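Local coordinates for putative Zn-dependent exopeptidase (Bacteroides vulgatus ATCC 8482, PDB 3GUX), which probably acts as a zinc-dependent exopeptidase of family M28, removing amino acids from the N-terminus of peptides as an aminopeptidase, at residues Y68-D73 and Q183-T188; Y194-G199 and A261-V266; K227-K232 and M307-N312. All blocks are in the same frame, centred on the assembly; numbering follows the deposited sequence. Where two conformers were deposited one is given.

Contact 1 (Y68-D73 and Q183-T188); sequences YNQYAD and QYWART
Ala72 and Gln70, two residues apart on strand 68-73, both point toward the helical turn 183-187 and meet it through Tyr184 and Trp185. The apolar part is a CH-pi contact: CB of Ala72 stands over one face of the Tyr184 ring, 3.9 Å from its centroid and displaced toward the CZ and CE1 side. Gln70 reaches the same ring at its edge, where its CG lies 3.7 Å from Tyr184 CE2, with the amide plane turned 70° from the ring. Tyr184 CG is anti to its backbone N (chi1 -176°), and from there the ring extends to the strand.

The polar end of Gln70 runs on past this ring to Trp185. Its OE1 lies in the plane of the indole at the edge, 3.3 Å from Trp185 CD1, and is held by a hydrogen bond from Asn86 ND2 on the adjoining strand. No hydrogen bond joins the two segments directly. Within the helical segment, Thr188 OG1, which lies off the rim of the ring's opposite face, makes a weak bond of 3.3 Å to Tyr184 O.

Strand 66-75 is an outermost strand of the mixed sheet, bonded through its backbone to strand 81-91, and helix 180-187 packs against it near the surface. From there Trp185 continues inward to Val257 of helix 253-260 and to the ring of Tyr194.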
loop_
_atom_site.group_PDB
_atom_site.type_symbol
_atom_site.label_atom_id
_atom_site.label_comp_id
_atom_site.label_asym_id
_atom_site.label_seq_id
_atom_site.Cartn_x
_atom_site.Cartn_y
_atom_site.Cartn_z
ATOM N N TYR A 68 6.278 13.764 -0.604
ATOM C CA TYR A 68 7.583 13.709 0.035
ATOM C C TYR A 68 8.342 12.600 -0.674
ATOM O O TYR A 68 7.886 11.454 -0.665
ATOM C CB TYR A 68 7.458 13.502 1.551
ATOM C CG TYR A 68 6.882 14.716 2.277
ATOM N N ASN A 69 9.451 12.957 -1.343
ATOM C CA ASN A 69 10.308 12.016 -2.047
ATOM C C ASN A 69 11.518 11.741 -1.145
ATOM O O ASN A 69 12.228 12.654 -0.773
ATOM C CB ASN A 69 10.695 12.583 -3.402
ATOM N N GLN A 70 11.760 10.476 -0.803
ATOM C CA GLN A 70 12.802 10.054 0.175
ATOM C C GLN A 70 13.930 9.224 -0.466
ATOM O O GLN A 70 13.892 7.995 -0.531
ATOM C CB GLN A 70 12.056 9.355 1.337
ATOM C CG GLN A 70 12.830 8.570 2.388
ATOM C CD GLN A 70 11.885 8.068 3.519
ATOM O OE1 GLN A 70 11.426 6.917 3.509
ATOM N NE2 GLN A 70 11.603 8.930 4.478
ATOM N N TYR A 71 14.932 9.925 -0.985
ATOM C CA TYR A 71 16.083 9.290 -1.651
ATOM C C TYR A 71 17.143 8.753 -0.707
ATOM O O TYR A 71 17.554 9.460 0.198
ATOM C CB TYR A 71 16.762 10.272 -2.580
ATOM C CG TYR A 71 15.943 10.608 -3.785
ATOM C CD1 TYR A 71 15.953 9.785 -4.905
ATOM C CD2 TYR A 71 15.181 11.747 -3.827
ATOM C CE1 TYR A 71 15.207 10.087 -6.021
ATOM C CE2 TYR A 71 14.436 12.061 -4.941
ATOM C CZ TYR A 71 14.460 11.238 -6.032
ATOM O OH TYR A 71 13.724 11.570 -7.137
ATOM N N ALA A 72 17.640 7.538 -0.965
ATOM C CA ALA A 72 18.617 6.911 -0.076
ATOM C C ALA A 72 19.447 5.854 -0.777
ATOM O O ALA A 72 18.936 5.151 -1.643
ATOM C CB ALA A 72 17.885 6.264 1.083
ATOM N N ASP A 73 20.710 5.724 -0.383
ATOM C CA ASP A 73 21.567 4.678 -0.911
ATOM C C ASP A 73 21.401 3.481 -0.007
ATOM O O ASP A 73 21.896 3.480 1.106
ATOM C CB ASP A 73 23.048 5.091 -0.942
ATOM C CG ASP A 73 23.357 6.139 -1.991
ATOM O OD1 ASP A 73 22.474 6.535 -2.762
ATOM O OD2 ASP A 73 24.514 6.554 -2.057
ATOM N N GLN A 183 12.217 -0.768 5.733
ATOM C CA GLN A 183 13.147 -0.775 6.880
ATOM C C GLN A 183 13.691 0.617 7.048
ATOM O O GLN A 183 13.764 1.111 8.146
ATOM C CB GLN A 183 14.316 -1.758 6.714
ATOM C CG GLN A 183 13.989 -3.166 7.154
ATOM C CD GLN A 183 15.065 -4.172 6.797
ATOM O OE1 GLN A 183 15.091 -4.709 5.682
ATOM N NE2 GLN A 183 15.907 -4.489 7.756
ATOM N N TYR A 184 14.084 1.237 5.941
ATOM C CA TYR A 184 14.580 2.602 5.972
ATOM C C TYR A 184 13.494 3.534 6.478
ATOM O O TYR A 184 13.693 4.291 7.437
ATOM C CB TYR A 184 15.055 3.042 4.583
ATOM C CG TYR A 184 15.668 4.412 4.583
ATOM C CD1 TYR A 184 17.033 4.588 4.845
ATOM C CD2 TYR A 184 14.895 5.539 4.356
ATOM C CE1 TYR A 184 17.586 5.833 4.855
ATOM C CE2 TYR A 184 15.453 6.786 4.372
ATOM C CZ TYR A 184 16.783 6.928 4.632
ATOM O OH TYR A 184 17.316 8.175 4.631
ATOM N N TRP A 185 12.329 3.444 5.853
ATOM C CA TRP A 185 11.228 4.325 6.205
ATOM C C TRP A 185 10.782 4.183 7.658
ATOM O O TRP A 185 10.654 5.173 8.329
ATOM C CB TRP A 185 10.012 4.106 5.302
ATOM C CG TRP A 185 8.845 5.050 5.715
ATOM C CD1 TRP A 185 8.689 6.357 5.353
ATOM C CD2 TRP A 185 7.746 4.747 6.591
ATOM N NE1 TRP A 185 7.559 6.890 5.942
ATOM C CE2 TRP A 185 6.958 5.924 6.703
ATOM C CE3 TRP A 185 7.341 3.600 7.284
ATOM C CZ2 TRP A 185 5.787 5.987 7.482
ATOM C CZ3 TRP A 185 6.147 3.667 8.065
ATOM C CH2 TRP A 185 5.402 4.852 8.151
ATOM N N ALA A 186 10.534 2.959 8.124
ATOM C CA ALA A 186 10.015 2.773 9.473
ATOM C C ALA A 186 11.030 3.277 10.462
ATOM O O ALA A 186 10.661 4.034 11.334
ATOM C CB ALA A 186 9.608 1.310 9.754
ATOM N N ARG A 187 12.311 2.922 10.285
ATOM C CA ARG A 187 13.387 3.368 11.185
ATOM C C ARG A 187 13.376 4.885 11.366
ATOM O O ARG A 187 13.390 5.387 12.508
ATOM C CB ARG A 187 14.773 2.916 10.672
ATOM N N THR A 188 13.327 5.595 10.235
ATOM C CA THR A 188 13.316 7.057 10.205
ATOM C C THR A 188 12.251 7.562 9.196
ATOM O O THR A 188 12.575 7.809 8.042
ATOM C CB THR A 188 14.706 7.573 9.837
ATOM O OG1 THR A 188 15.043 7.102 8.532
ATOM C CG2 THR A 188 15.750 7.047 10.800
#

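Contact 2 (Y194-G199 and A261-V266); sequences YNARYG and ARIPCV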
loop_
_atom_site.group_PDB
_atom_site.type_symbol
_atom_site.label_atom_id
_atom_site.label_comp_id
_atom_site.label_asym_id
_atom_site.label_seq_id
_atom_site.Cartn_x
_atom_site.Cartn_y
_atom_site.Cartn_z
ATOM N N TYR A 194 6.366 10.589 13.278
ATOM C CA TYR A 194 5.261 10.069 12.501
ATOM C C TYR A 194 4.520 8.943 13.216
ATOM O O TYR A 194 5.142 8.019 13.732
ATOM C CB TYR A 194 5.734 9.526 11.146
ATOM C CG TYR A 194 4.563 9.018 10.327
ATOM C CD1 TYR A 194 3.742 9.907 9.643
ATOM C CD2 TYR A 194 4.240 7.660 10.275
ATOM C CE1 TYR A 194 2.650 9.469 8.919
ATOM C CE2 TYR A 194 3.161 7.216 9.553
ATOM C CZ TYR A 194 2.365 8.127 8.883
ATOM O OH TYR A 194 1.294 7.692 8.161
ATOM N N ASN A 195 3.193 9.037 13.234
ATOM C CA ASN A 195 2.340 7.993 13.769
ATOM C C ASN A 195 1.061 7.920 12.931
ATOM O O ASN A 195 0.707 8.880 12.250
ATOM C CB ASN A 195 2.007 8.228 15.243
ATOM C CG ASN A 195 1.219 7.077 15.842
ATOM O OD1 ASN A 195 1.609 5.908 15.715
ATOM N ND2 ASN A 195 0.086 7.388 16.446
ATOM N N ALA A 196 0.441 6.744 12.926
ATOM C CA ALA A 196 -0.840 6.497 12.276
ATOM C C ALA A 196 -1.586 5.526 13.185
ATOM O O ALA A 196 -0.963 4.752 13.905
ATOM C CB ALA A 196 -0.645 5.920 10.903
ATOM N N ARG A 197 -2.912 5.590 13.183
ATOM C CA ARG A 197 -3.745 4.706 13.999
ATOM C C ARG A 197 -3.399 3.258 13.661
ATOM O O ARG A 197 -3.194 2.432 14.543
ATOM C CB ARG A 197 -5.224 5.022 13.757
ATOM C CG ARG A 197 -6.222 4.194 14.538
ATOM C CD ARG A 197 -7.642 4.660 14.251
ATOM N NE ARG A 197 -7.873 5.996 14.813
ATOM C CZ ARG A 197 -8.990 6.723 14.682
ATOM N NH1 ARG A 197 -10.032 6.273 13.979
ATOM N NH2 ARG A 197 -9.062 7.926 15.260
ATOM N N TYR A 198 -3.345 2.963 12.374
ATOM C CA TYR A 198 -2.902 1.662 11.900
ATOM C C TYR A 198 -2.570 1.855 10.456
ATOM O O TYR A 198 -2.783 2.943 9.924
ATOM C CB TYR A 198 -3.964 0.583 12.094
ATOM C CG TYR A 198 -5.269 0.843 11.367
ATOM C CD1 TYR A 198 -5.464 0.421 10.057
ATOM C CD2 TYR A 198 -6.312 1.490 12.006
ATOM C CE1 TYR A 198 -6.679 0.662 9.408
ATOM C CE2 TYR A 198 -7.521 1.735 11.376
ATOM C CZ TYR A 198 -7.693 1.326 10.087
ATOM O OH TYR A 198 -8.885 1.578 9.494
ATOM N N GLY A 199 -2.015 0.816 9.843
ATOM C CA GLY A 199 -1.634 0.825 8.439
ATOM C C GLY A 199 -2.220 -0.333 7.658
ATOM O O GLY A 199 -2.536 -1.363 8.236
ATOM N N ALA A 261 8.614 1.837 13.108
ATOM C CA ALA A 261 7.682 2.966 13.231
ATOM C C ALA A 261 6.533 2.790 14.251
ATOM O O ALA A 261 5.879 3.764 14.577
ATOM C CB ALA A 261 7.103 3.241 11.861
ATOM N N ARG A 262 6.378 1.570 14.779
ATOM C CA ARG A 262 5.262 1.052 15.635
ATOM C C ARG A 262 3.805 1.295 15.492
ATOM O O ARG A 262 3.097 1.719 16.439
ATOM C CB ARG A 262 5.610 0.643 17.090
ATOM C CG ARG A 262 6.236 1.633 17.986
ATOM C CD ARG A 262 7.685 1.787 17.628
ATOM N N ILE A 263 3.363 0.965 14.300
ATOM C CA ILE A 263 2.016 1.132 13.838
ATOM C C ILE A 263 1.542 -0.272 13.523
ATOM O O ILE A 263 2.161 -0.921 12.667
ATOM C CB ILE A 263 2.070 1.964 12.550
ATOM C CG1 ILE A 263 2.645 3.355 12.861
ATOM C CG2 ILE A 263 0.683 2.031 11.863
ATOM C CD1 ILE A 263 2.880 4.211 11.668
ATOM N N PRO A 264 0.477 -0.772 14.197
ATOM C CA PRO A 264 0.023 -2.079 13.714
ATOM C C PRO A 264 -0.316 -1.963 12.216
ATOM O O PRO A 264 -0.904 -0.975 11.786
ATOM C CB PRO A 264 -1.235 -2.343 14.511
ATOM C CG PRO A 264 -1.691 -0.981 14.940
ATOM C CD PRO A 264 -0.423 -0.263 15.247
ATOM N N CYS A 265 0.079 -2.947 11.438
ATOM C CA CYS A 265 -0.074 -2.842 10.021
ATOM C C CYS A 265 -0.539 -4.152 9.438
ATOM O O CYS A 265 0.097 -5.189 9.648
ATOM C CB CYS A 265 1.258 -2.441 9.421
ATOM S SG CYS A 265 1.128 -1.984 7.733
ATOM N N VAL A 266 -1.627 -4.079 8.670
ATOM C CA VAL A 266 -2.277 -5.244 8.087
ATOM C C VAL A 266 -1.822 -5.464 6.661
ATOM O O VAL A 266 -1.929 -4.565 5.835
ATOM C CB VAL A 266 -3.851 -5.082 8.113
ATOM C CG1 VAL A 266 -4.529 -6.289 7.556
ATOM C CG2 VAL A 266 -4.372 -4.836 9.544
#
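Gly199 and Cys265 pair as parallel strand neighbours, and two backbone hydrogen bonds fasten Gly199 to the residues flanking Cys265. Gly199 N gives a bond of 2.9 Å to Pro264 O, and Val266 N returns one of 2.9 Å to Gly199 O, almost straight at 172°. The same Gly199 O also receives a CA-H...O contact from Cys265 CA at 3.4 Å. Cys265 SG lies 3.7 Å from Gly199 C, on the face where a side chain at Gly199 would stand, so even a CB there would be tight.

Beside this ladder, Ile263 fills the angle between the segments with two branches. Its CG2, anti to the backbone N, packs 3.5 Å from Tyr198 C, while CD1 reaches Tyr194 CE2 at 3.7 Å and also touches Ala196 CB. Ala196 N, buried under CD1, has no polar partner in the model. An alanine in place of Ile263 would probably open a gap beside Tyr194 and Ala196, where CD1 had been, and take the CG2 contact from the Tyr198-Gly199 peptide. Pro264 CG rests 4.0 Å from Tyr198 CB.

Farther out, Asp154 holds the Tyr194 hydroxyl and Glu313 holds that of Tyr198, while Arg197 forms a salt bridge with Glu313. Here strand 265-269, the outermost on its side of the sheet, begins alongside strand 198-203, whose other neighbour is strand 98-104. Helix 253-260 packs on Ile263 and Cys265, and helix 223-236 on Pro264 and Val266.

Contact 3 (K227-K232 and M307-N312); sequences KKIWKK and MDVIYN
Val309 packs against Ile229 and Lys232, which stand one turn apart on helix 227-232. CG2 of Val309 lies 3.8 Å from Ile229 CA and 3.7 Å from Lys232 CB, while its CG1 meets Ile229 CG1 at 3.9 Å. The Ile229 and Val309 side chains cross at about a right angle, and their CA atoms come within 6.2 Å, although the axes of segments 227-232 and 307-311 are 9.5 Å apart and inclined at 122°. The methylenes of Lys232 belong to this tight part: a bend at chi2 (64°) sets CD 3.6 Å from Asp308 CB.

The borders are looser. On one, Lys228 CD comes no nearer than 4.4 Å to Val309 CG1, and its NZ forms a salt bridge with Glu313. On the other, partly exposed Asn312 lies beside the ammonium of Lys232, whose NZ gives a hydrogen bond of 2.8 Å to the oxygen of a water; a link from that water to Asp308 OD1 is doubtful, being too short. Asp308 OD1 also accepts from Ala21 N, and OD2 from Gln304 NE2 on its own helix.

Helices 223-236 and 296-311 lie side by side on one face of the sheet. Ile229 packs down on strands 198-203 and 265-269, Val309 on Tyr198, and Met307 on helix 131-146.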
loop_
_atom_site.group_PDB
_atom_site.type_symbol
_atom_site.label_atom_id
_atom_site.label_comp_id
_atom_site.label_asym_id
_atom_site.label_seq_id
_atom_site.Cartn_x
_atom_site.Cartn_y
_atom_site.Cartn_z
ATOM N N LYS A 227 -9.448 -7.832 11.362
ATOM C CA LYS A 227 -10.810 -8.345 11.459
ATOM C C LYS A 227 -11.831 -7.305 10.990
ATOM O O LYS A 227 -12.871 -7.668 10.419
ATOM C CB LYS A 227 -11.106 -8.821 12.904
ATOM N N LYS A 228 -11.524 -6.026 11.240
ATOM C CA LYS A 228 -12.369 -4.898 10.841
ATOM C C LYS A 228 -12.481 -4.802 9.333
ATOM O O LYS A 228 -13.561 -4.610 8.777
ATOM C CB LYS A 228 -11.761 -3.604 11.387
ATOM C CG LYS A 228 -12.589 -2.348 11.184
ATOM C CD LYS A 228 -11.760 -1.077 11.353
ATOM C CE LYS A 228 -11.141 -0.951 12.727
ATOM N NZ LYS A 228 -10.457 0.357 12.881
ATOM N N ILE A 229 -11.330 -4.890 8.677
ATOM C CA ILE A 229 -11.217 -4.828 7.243
ATOM C C ILE A 229 -11.942 -6.022 6.588
ATOM O O ILE A 229 -12.709 -5.851 5.637
ATOM C CB ILE A 229 -9.705 -4.760 6.825
ATOM C CG1 ILE A 229 -9.087 -3.420 7.277
ATOM C CG2 ILE A 229 -9.550 -4.962 5.331
ATOM C CD1 ILE A 229 -7.490 -3.369 7.297
ATOM N N TRP A 230 -11.735 -7.223 7.126
ATOM C CA TRP A 230 -12.386 -8.415 6.577
ATOM C C TRP A 230 -13.895 -8.356 6.810
ATOM O O TRP A 230 -14.656 -8.802 5.960
ATOM C CB TRP A 230 -11.794 -9.701 7.149
ATOM C CG TRP A 230 -10.657 -10.308 6.362
ATOM C CD1 TRP A 230 -10.609 -11.579 5.852
ATOM C CD2 TRP A 230 -9.403 -9.694 6.001
ATOM N NE1 TRP A 230 -9.414 -11.799 5.227
ATOM C CE2 TRP A 230 -8.659 -10.658 5.295
ATOM C CE3 TRP A 230 -8.846 -8.423 6.196
ATOM C CZ2 TRP A 230 -7.395 -10.388 4.763
ATOM C CZ3 TRP A 230 -7.586 -8.165 5.690
ATOM C CH2 TRP A 230 -6.876 -9.145 4.990
ATOM N N LYS A 231 -14.303 -7.778 7.945
ATOM C CA LYS A 231 -15.705 -7.527 8.276
ATOM C C LYS A 231 -16.362 -6.670 7.222
ATOM O O LYS A 231 -17.426 -7.003 6.719
ATOM C CB LYS A 231 -15.847 -6.821 9.653
ATOM C CG LYS A 231 -17.263 -6.591 10.152
ATOM C CD LYS A 231 -17.282 -5.850 11.530
ATOM C CE LYS A 231 -18.728 -5.425 11.897
ATOM N NZ LYS A 231 -18.747 -4.451 13.005
ATOM N N LYS A 232 -15.710 -5.567 6.870
ATOM C CA LYS A 232 -16.275 -4.640 5.890
ATOM C C LYS A 232 -16.404 -5.274 4.522
ATOM O O LYS A 232 -17.405 -5.079 3.838
ATOM C CB LYS A 232 -15.442 -3.361 5.804
ATOM C CG LYS A 232 -16.017 -2.291 4.834
ATOM C CD LYS A 232 -17.361 -1.746 5.229
ATOM C CE LYS A 232 -17.318 -0.856 6.450
ATOM N NZ LYS A 232 -18.696 -0.299 6.655
HETATM N N MSE A 307 -11.563 1.685 0.955
HETATM C CA MSE A 307 -12.218 2.987 1.109
HETATM C C MSE A 307 -13.327 2.968 2.146
HETATM O O MSE A 307 -13.374 3.862 2.989
HETATM C CB MSE A 307 -12.736 3.481 -0.214
HETATM C CG MSE A 307 -11.611 3.516 -1.166
HETATM SE SE MSE A 307 -11.973 4.650 -2.552
HETATM C CE MSE A 307 -11.200 6.102 -1.625
ATOM N N ASP A 308 -14.178 1.949 2.141
ATOM C CA ASP A 308 -15.260 1.888 3.146
ATOM C C ASP A 308 -14.673 1.741 4.558
ATOM O O ASP A 308 -15.253 2.252 5.497
ATOM C CB ASP A 308 -16.296 0.790 2.839
ATOM C CG ASP A 308 -17.354 1.242 1.839
ATOM O OD1 ASP A 308 -18.394 1.768 2.280
ATOM O OD2 ASP A 308 -17.176 1.040 0.626
ATOM N N VAL A 309 -13.529 1.063 4.686
ATOM C CA VAL A 309 -12.869 0.958 5.966
ATOM C C VAL A 309 -12.369 2.346 6.366
ATOM O O VAL A 309 -12.763 2.846 7.422
ATOM C CB VAL A 309 -11.730 -0.072 5.982
ATOM C CG1 VAL A 309 -10.830 0.113 7.218
ATOM C CG2 VAL A 309 -12.292 -1.468 5.952
ATOM N N ILE A 310 -11.594 2.995 5.496
ATOM C CA ILE A 310 -10.960 4.268 5.886
ATOM C C ILE A 310 -11.931 5.410 6.021
ATOM O O ILE A 310 -11.719 6.242 6.892
ATOM C CB ILE A 310 -9.731 4.706 4.987
ATOM C CG1 ILE A 310 -10.139 5.218 3.613
ATOM C CG2 ILE A 310 -8.721 3.570 4.869
ATOM C CD1 ILE A 310 -8.928 5.528 2.750
ATOM N N TYR A 311 -12.979 5.451 5.199
ATOM C CA TYR A 311 -13.989 6.509 5.311
ATOM C C TYR A 311 -14.860 6.401 6.604
ATOM O O TYR A 311 -15.488 7.396 7.001
ATOM C CB TYR A 311 -14.860 6.613 4.029
ATOM C CG TYR A 311 -14.201 7.388 2.904
ATOM C CD1 TYR A 311 -13.185 6.824 2.146
ATOM C CD2 TYR A 311 -14.595 8.683 2.585
ATOM C CE1 TYR A 311 -12.581 7.509 1.113
ATOM C CE2 TYR A 311 -13.971 9.393 1.532
ATOM C CZ TYR A 311 -12.974 8.783 0.803
ATOM O OH TYR A 311 -12.321 9.419 -0.227
ATOM N N ASN A 312 -14.903 5.204 7.205
ATOM C CA ASN A 312 -15.577 4.951 8.486
ATOM C C ASN A 312 -14.783 5.388 9.741
ATOM O O ASN A 312 -15.344 5.414 10.842
ATOM C CB ASN A 312 -15.878 3.453 8.641
ATOM C CG ASN A 312 -17.270 3.055 8.191
ATOM O OD1 ASN A 312 -17.943 3.763 7.427
ATOM N ND2 ASN A 312 -17.712 1.886 8.675
HETATM O O HOH W 1 -19.403 1.335 4.435
#

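Overall arrangement
Contact 2 sits between the other two, its centre about 16 Å from each; the centres of contacts 1 and 3 lie about 28 Å apart, on opposite sides of the chain's centre. Contact 1 closes along the chain before contact 2 opens, whereas the segments of contacts 2 and 3 alternate. Trp185 touches Tyr194 and Ala261 to join contacts 1 and 2, and Tyr198 and Val266 pack on Val309, Lys228, Ile229 and Trp230 to join contacts 2 and 3. One mixed sheet relates all three: contact 1 includes its edge strand 66-75, contact 2 pairs strands 198-203 and 265-269 at the other edge, and the helices of contact 3 pack on that end, consistent with a phosphorylase/hydrolase-like fold.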